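Side-chain contacts in tyrosine-protein kinase receptor torso (Bombyx mori, PDB 5AOQ), which acts as a probable receptor tyrosine kinase that answers prothoracicotropic hormone by activating MAPK signalling and is involved in initiating metamorphosis, probably through ecdysone production: residues A[21-26]-A[86-91]; A[82-87]-A[132-137]. All blocks are in the same frame, centred on the assembly; numbering follows the deposited sequence.

Interaction 1: residues A[21-26]-A[86-91]; sequences GLLKYL and ILMEHD
L23 and I86 meet tip to tip, with the methyl groups of the leucine closing on the delta carbon of the isoleucine. The nearest pair is L23 CD2 to I86 CD1, 3.5 Å apart, and L23 CD1 lies 3.7 Å from the same I86 CD1, making the end of I86 a partner of both branches. In I86, chi1 (59°) aims the CG1 branch and the extended chi2 carries CD1 out to the leucine, while its other branch, CG2, takes a contact of its own, 4.1 Å from L26 CD1. The first bond of M88 does not point at the helix, but the bend at chi2 (-65°) brings CE in to 3.7 Å from L23 CG. All four side chains are buried, and the contact between them is wholly apolar. Cutting L23 back to an alanine here would probably deprive I86 CD1 and M88 CE of their shared partner and open a gap between helix and sheet. The short helix 20-23 thus rests on strand 83-88, where W121 of strand 118-124, F98 of strand 98-101 and the loop residue I96 extend the packing; beside L23, L22 touches L43 of the second subunit.

Interaction 2: residues A[82-87]-A[132-137]; sequences WQLFIL and QDWMEG
W134 turns its indole toward I86 through two torsions: the first sets CG beside the backbone N and anti to the carbonyl carbon (chi1 -68°), swinging the indole off the backbone, and the second, near perpendicular, turns the six-membered ring to the isoleucine. On the other strand L84 places CG opposite its own backbone N (chi1 172°), and the second torsion then brings CD2 to the same end of the indole.

The two aliphatic chains use the tryptophan differently. I86 CD1 sits over one face, 3.6 Å from the centroid of the six-membered ring of W134 and 22° off the normal, a CH-pi contact displaced toward the rim. The side chains cross at about a right angle, and the isoleucine also lays CG1 against the ring, 3.5 Å from W134 CZ3. Its CG2 branch adds an approach of 3.8 Å to W134 CH2. L84 comes in at a slant, neither squarely over the face nor at the edge, with CD2 3.9 Å from W134 CH2.

The strands involved belong to the four-stranded antiparallel sheet of the first fibronectin type III domain, but they are not neighbours in it: strand 118-124 runs between them and hydrogen-bonds to the backbone of L84 and I86. No hydrogen bond joins the two segments directly, and the large indole spans the distance, touching T123 of the intervening strand as it does so.

L84 and I86 direct their side chains to the tryptophan side of the strand, whereas F85 between them turns away, its ring meeting that of F74. L84 also packs on F50 and on L100 of strand 98-101. Two residues along from W134, E136 forms a salt bridge with R15 and a hydrogen bond with Q119.

How the interactions relate
Interactions 1 and 2 lie about 12 Å apart, centre to centre, in the first fibronectin type III domain, and both draw on strand 83-88. Along the chain, residues 21-26 come first, then the overlapping segments 82-87 and 86-91, and finally 132-137. I86 works in both contacts, and they also touch directly, since L23 CD1 is 3.9 Å from W134 CZ2. Helix 20-23, the inner strand 83-88 and the outermost strand 134-140 therefore share one continuous apolar cluster on a single sheet. That cluster belongs to the body of this domain; hormone binding involves the second such domain, and both contacts lie away from the residues implicated in it.

Interaction 1: residues A[21-26]-A[86-91]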
loop_
_atom_site.group_PDB
_atom_site.type_symbol
_atom_site.label_atom_id
_atom_site.label_comp_id
_atom_site.label_asym_id
_atom_site.label_seq_id
_atom_site.Cartn_x
_atom_site.Cartn_y
_atom_site.Cartn_z
ATOM N N GLY A 21 -8.282 -12.237 26.439
ATOM C CA GLY A 21 -8.849 -13.071 25.395
ATOM C C GLY A 21 -8.714 -12.440 24.023
ATOM O O GLY A 21 -8.756 -13.134 23.005
ATOM N N LEU A 22 -8.552 -11.120 24.005
ATOM C CA LEU A 22 -8.377 -10.369 22.769
ATOM C C LEU A 22 -6.935 -9.888 22.635
ATOM O O LEU A 22 -6.340 -9.974 21.562
ATOM C CB LEU A 22 -9.338 -9.187 22.735
ATOM C CG LEU A 22 -10.817 -9.554 22.850
ATOM C CD1 LEU A 22 -11.639 -8.310 23.084
ATOM C CD2 LEU A 22 -11.298 -10.283 21.613
ATOM N N LEU A 23 -6.384 -9.375 23.732
ATOM C CA LEU A 23 -4.983 -8.962 23.778
ATOM C C LEU A 23 -4.053 -10.107 23.391
ATOM O O LEU A 23 -2.933 -9.882 22.932
ATOM C CB LEU A 23 -4.621 -8.454 25.173
ATOM C CG LEU A 23 -5.171 -7.084 25.564
ATOM C CD1 LEU A 23 -4.974 -6.843 27.048
ATOM C CD2 LEU A 23 -4.489 -5.992 24.757
ATOM N N LYS A 24 -4.529 -11.331 23.592
ATOM C CA LYS A 24 -3.814 -12.536 23.181
ATOM C C LYS A 24 -3.323 -12.482 21.733
ATOM O O LYS A 24 -2.347 -13.144 21.380
ATOM C CB LYS A 24 -4.726 -13.753 23.384
ATOM C CG LYS A 24 -4.610 -14.848 22.333
ATOM C CD LYS A 24 -5.547 -15.998 22.657
ATOM C CE LYS A 24 -5.569 -17.036 21.549
ATOM N NZ LYS A 24 -6.548 -18.121 21.838
ATOM N N TYR A 25 -3.995 -11.690 20.901
ATOM C CA TYR A 25 -3.718 -11.676 19.466
ATOM C C TYR A 25 -2.693 -10.620 19.045
ATOM O O TYR A 25 -2.330 -10.542 17.872
ATOM C CB TYR A 25 -5.022 -11.470 18.694
ATOM C CG TYR A 25 -5.991 -12.613 18.878
ATOM C CD1 TYR A 25 -5.799 -13.819 18.219
ATOM C CD2 TYR A 25 -7.089 -12.492 19.717
ATOM C CE1 TYR A 25 -6.674 -14.871 18.385
ATOM C CE2 TYR A 25 -7.973 -13.541 19.889
ATOM C CZ TYR A 25 -7.760 -14.727 19.221
ATOM O OH TYR A 25 -8.635 -15.775 19.389
ATOM N N LEU A 26 -2.228 -9.815 19.995
ATOM C CA LEU A 26 -1.194 -8.821 19.714
ATOM C C LEU A 26 0.206 -9.423 19.842
ATOM O O LEU A 26 1.213 -8.749 19.598
ATOM C CB LEU A 26 -1.338 -7.623 20.655
ATOM C CG LEU A 26 -2.717 -6.961 20.682
ATOM C CD1 LEU A 26 -2.708 -5.754 21.610
ATOM C CD2 LEU A 26 -3.168 -6.562 19.281
ATOM N N ILE A 86 -1.982 0.095 25.214
ATOM C CA ILE A 86 -3.232 -0.309 24.575
ATOM C C ILE A 86 -4.401 0.590 24.969
ATOM O O ILE A 86 -4.401 1.190 26.047
ATOM C CB ILE A 86 -3.595 -1.766 24.930
ATOM C CG1 ILE A 86 -3.743 -1.917 26.447
ATOM C CG2 ILE A 86 -2.536 -2.720 24.391
ATOM C CD1 ILE A 86 -4.275 -3.258 26.891
ATOM N N LEU A 87 -5.393 0.664 24.083
ATOM C CA LEU A 87 -6.641 1.379 24.340
ATOM C C LEU A 87 -7.774 0.391 24.593
ATOM O O LEU A 87 -8.009 -0.509 23.785
ATOM C CB LEU A 87 -7.005 2.290 23.162
ATOM C CG LEU A 87 -6.084 3.477 22.867
ATOM C CD1 LEU A 87 -6.578 4.225 21.640
ATOM C CD2 LEU A 87 -5.991 4.413 24.064
ATOM N N MET A 88 -8.473 0.569 25.711
ATOM C CA MET A 88 -9.497 -0.380 26.139
ATOM C C MET A 88 -10.905 0.198 26.132
ATOM O O MET A 88 -11.152 1.278 26.666
ATOM C CB MET A 88 -9.172 -0.902 27.537
ATOM C CG MET A 88 -8.275 -2.118 27.521
ATOM S SD MET A 88 -9.097 -3.520 26.742
ATOM C CE MET A 88 -7.691 -4.389 26.062
ATOM N N GLU A 89 -11.815 -0.565 25.532
ATOM C CA GLU A 89 -13.221 -0.203 25.401
ATOM C C GLU A 89 -14.077 -1.166 26.231
ATOM O O GLU A 89 -13.567 -2.155 26.756
ATOM C CB GLU A 89 -13.610 -0.223 23.912
ATOM C CG GLU A 89 -15.085 -0.440 23.595
ATOM C CD GLU A 89 -15.366 -0.449 22.108
ATOM O OE1 GLU A 89 -14.403 -0.400 21.314
ATOM O OE2 GLU A 89 -16.557 -0.502 21.730
ATOM N N HIS A 90 -15.368 -0.871 26.366
ATOM C CA HIS A 90 -16.301 -1.754 27.065
ATOM C C HIS A 90 -16.695 -2.973 26.232
ATOM O O HIS A 90 -16.568 -4.111 26.684
ATOM C CB HIS A 90 -17.563 -0.988 27.459
ATOM C CG HIS A 90 -18.665 -1.864 27.969
ATOM N ND1 HIS A 90 -19.602 -2.442 27.139
ATOM C CD2 HIS A 90 -18.978 -2.265 29.224
ATOM C CE1 HIS A 90 -20.444 -3.158 27.861
ATOM N NE2 HIS A 90 -20.089 -3.068 29.129
ATOM N N ASP A 91 -17.181 -2.722 25.020
ATOM C CA ASP A 91 -17.688 -3.780 24.152
ATOM C C ASP A 91 -16.618 -4.828 23.865
ATOM O O ASP A 91 -16.849 -6.022 24.051
ATOM C CB ASP A 91 -18.205 -3.190 22.837
ATOM C CG ASP A 91 -19.312 -2.173 23.049
ATOM O OD1 ASP A 91 -20.173 -2.399 23.926
ATOM O OD2 ASP A 91 -19.319 -1.145 22.338
#

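Interaction 2: residues A[82-87]-A[132-137]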
loop_
_atom_site.group_PDB
_atom_site.type_symbol
_atom_site.label_atom_id
_atom_site.label_comp_id
_atom_site.label_asym_id
_atom_site.label_seq_id
_atom_site.Cartn_x
_atom_site.Cartn_y
_atom_site.Cartn_z
ATOM N N TRP A 82 11.444 -1.751 26.695
ATOM C CA TRP A 82 10.368 -1.455 25.759
ATOM C C TRP A 82 9.101 -1.142 26.536
ATOM O O TRP A 82 8.953 -1.577 27.679
ATOM C CB TRP A 82 10.122 -2.634 24.818
ATOM C CG TRP A 82 10.943 -2.613 23.577
ATOM C CD1 TRP A 82 12.213 -3.084 23.427
ATOM C CD2 TRP A 82 10.548 -2.108 22.299
ATOM N NE1 TRP A 82 12.637 -2.898 22.134
ATOM C CE2 TRP A 82 11.632 -2.299 21.421
ATOM C CE3 TRP A 82 9.382 -1.508 21.811
ATOM C CZ2 TRP A 82 11.585 -1.912 20.084
ATOM C CZ3 TRP A 82 9.338 -1.124 20.484
ATOM C CH2 TRP A 82 10.433 -1.328 19.636
ATOM N N GLN A 83 8.192 -0.387 25.926
ATOM C CA GLN A 83 6.898 -0.128 26.551
ATOM C C GLN A 83 5.742 -0.414 25.600
ATOM O O GLN A 83 5.746 0.032 24.453
ATOM C CB GLN A 83 6.823 1.316 27.045
ATOM C CG GLN A 83 7.899 1.684 28.055
ATOM C CD GLN A 83 7.715 3.078 28.619
ATOM O OE1 GLN A 83 8.634 3.897 28.597
ATOM N NE2 GLN A 83 6.524 3.354 29.137
ATOM N N LEU A 84 4.756 -1.158 26.095
ATOM C CA LEU A 84 3.550 -1.475 25.337
ATOM C C LEU A 84 2.360 -0.699 25.879
ATOM O O LEU A 84 2.177 -0.592 27.092
ATOM C CB LEU A 84 3.263 -2.978 25.383
ATOM C CG LEU A 84 1.929 -3.439 24.785
ATOM C CD1 LEU A 84 1.830 -3.103 23.305
ATOM C CD2 LEU A 84 1.749 -4.931 25.004
ATOM N N PHE A 85 1.561 -0.157 24.962
ATOM C CA PHE A 85 0.379 0.620 25.316
ATOM C C PHE A 85 -0.836 0.148 24.539
ATOM O O PHE A 85 -0.734 -0.163 23.351
ATOM C CB PHE A 85 0.624 2.102 25.053
ATOM C CG PHE A 85 1.785 2.653 25.811
ATOM C CD1 PHE A 85 3.075 2.466 25.348
ATOM C CD2 PHE A 85 1.595 3.335 26.997
ATOM C CE1 PHE A 85 4.150 2.957 26.046
ATOM C CE2 PHE A 85 2.669 3.830 27.697
ATOM C CZ PHE A 85 3.947 3.636 27.224
ATOM N N ILE A 86 -1.982 0.095 25.214
ATOM C CA ILE A 86 -3.232 -0.309 24.575
ATOM C C ILE A 86 -4.401 0.590 24.969
ATOM O O ILE A 86 -4.401 1.190 26.047
ATOM C CB ILE A 86 -3.595 -1.766 24.930
ATOM C CG1 ILE A 86 -3.743 -1.917 26.447
ATOM C CG2 ILE A 86 -2.536 -2.720 24.391
ATOM C CD1 ILE A 86 -4.275 -3.258 26.891
ATOM N N LEU A 87 -5.393 0.664 24.083
ATOM C CA LEU A 87 -6.641 1.379 24.340
ATOM C C LEU A 87 -7.774 0.391 24.593
ATOM O O LEU A 87 -8.009 -0.509 23.785
ATOM C CB LEU A 87 -7.005 2.290 23.162
ATOM C CG LEU A 87 -6.084 3.477 22.867
ATOM C CD1 LEU A 87 -6.578 4.225 21.640
ATOM C CD2 LEU A 87 -5.991 4.413 24.064
ATOM N N GLN A 132 4.859 -7.474 32.199
ATOM C CA GLN A 132 4.554 -7.298 33.612
ATOM C C GLN A 132 3.162 -6.691 33.723
ATOM O O GLN A 132 2.621 -6.182 32.743
ATOM C CB GLN A 132 5.601 -6.425 34.309
ATOM C CG GLN A 132 5.659 -4.981 33.843
ATOM C CD GLN A 132 6.782 -4.207 34.513
ATOM O OE1 GLN A 132 6.568 -3.121 35.053
ATOM N NE2 GLN A 132 7.989 -4.762 34.476
ATOM N N ASP A 133 2.583 -6.767 34.917
ATOM C CA ASP A 133 1.177 -6.429 35.127
ATOM C C ASP A 133 0.797 -5.039 34.611
ATOM O O ASP A 133 1.566 -4.085 34.729
ATOM C CB ASP A 133 0.840 -6.545 36.614
ATOM C CG ASP A 133 1.051 -7.948 37.148
ATOM O OD1 ASP A 133 1.793 -8.724 36.508
ATOM O OD2 ASP A 133 0.476 -8.278 38.206
ATOM N N TRP A 134 -0.400 -4.946 34.037
ATOM C CA TRP A 134 -0.895 -3.708 33.445
ATOM C C TRP A 134 -1.053 -2.598 34.478
ATOM O O TRP A 134 -1.388 -2.855 35.634
ATOM C CB TRP A 134 -2.238 -3.959 32.749
ATOM C CG TRP A 134 -2.123 -4.822 31.531
ATOM C CD1 TRP A 134 -2.348 -6.165 31.451
ATOM C CD2 TRP A 134 -1.751 -4.399 30.215
ATOM N NE1 TRP A 134 -2.138 -6.604 30.166
ATOM C CE2 TRP A 134 -1.771 -5.539 29.388
ATOM C CE3 TRP A 134 -1.407 -3.165 29.656
ATOM C CZ2 TRP A 134 -1.455 -5.482 28.032
ATOM C CZ3 TRP A 134 -1.088 -3.112 28.313
ATOM C CH2 TRP A 134 -1.118 -4.261 27.515
ATOM N N MET A 135 -0.807 -1.363 34.045
ATOM C CA MET A 135 -0.970 -0.188 34.896
ATOM C C MET A 135 -2.082 0.699 34.352
ATOM O O MET A 135 -2.102 1.040 33.170
ATOM C CB MET A 135 0.340 0.594 34.993
ATOM C CG MET A 135 1.488 -0.219 35.568
ATOM S SD MET A 135 2.957 0.769 35.906
ATOM C CE MET A 135 4.076 -0.500 36.494
ATOM N N GLU A 136 -3.005 1.069 35.232
ATOM C CA GLU A 136 -4.185 1.829 34.848
ATOM C C GLU A 136 -3.821 3.254 34.448
ATOM O O GLU A 136 -3.149 3.967 35.194
ATOM C CB GLU A 136 -5.192 1.836 36.000
ATOM C CG GLU A 136 -6.590 2.288 35.618
ATOM C CD GLU A 136 -7.597 2.051 36.730
ATOM O OE1 GLU A 136 -7.171 1.759 37.867
ATOM O OE2 GLU A 136 -8.813 2.153 36.464
ATOM N N GLY A 137 -4.275 3.658 33.264
ATOM C CA GLY A 137 -3.992 4.978 32.733
ATOM C C GLY A 137 -5.217 5.870 32.770
ATOM O O GLY A 137 -6.179 5.571 33.479
#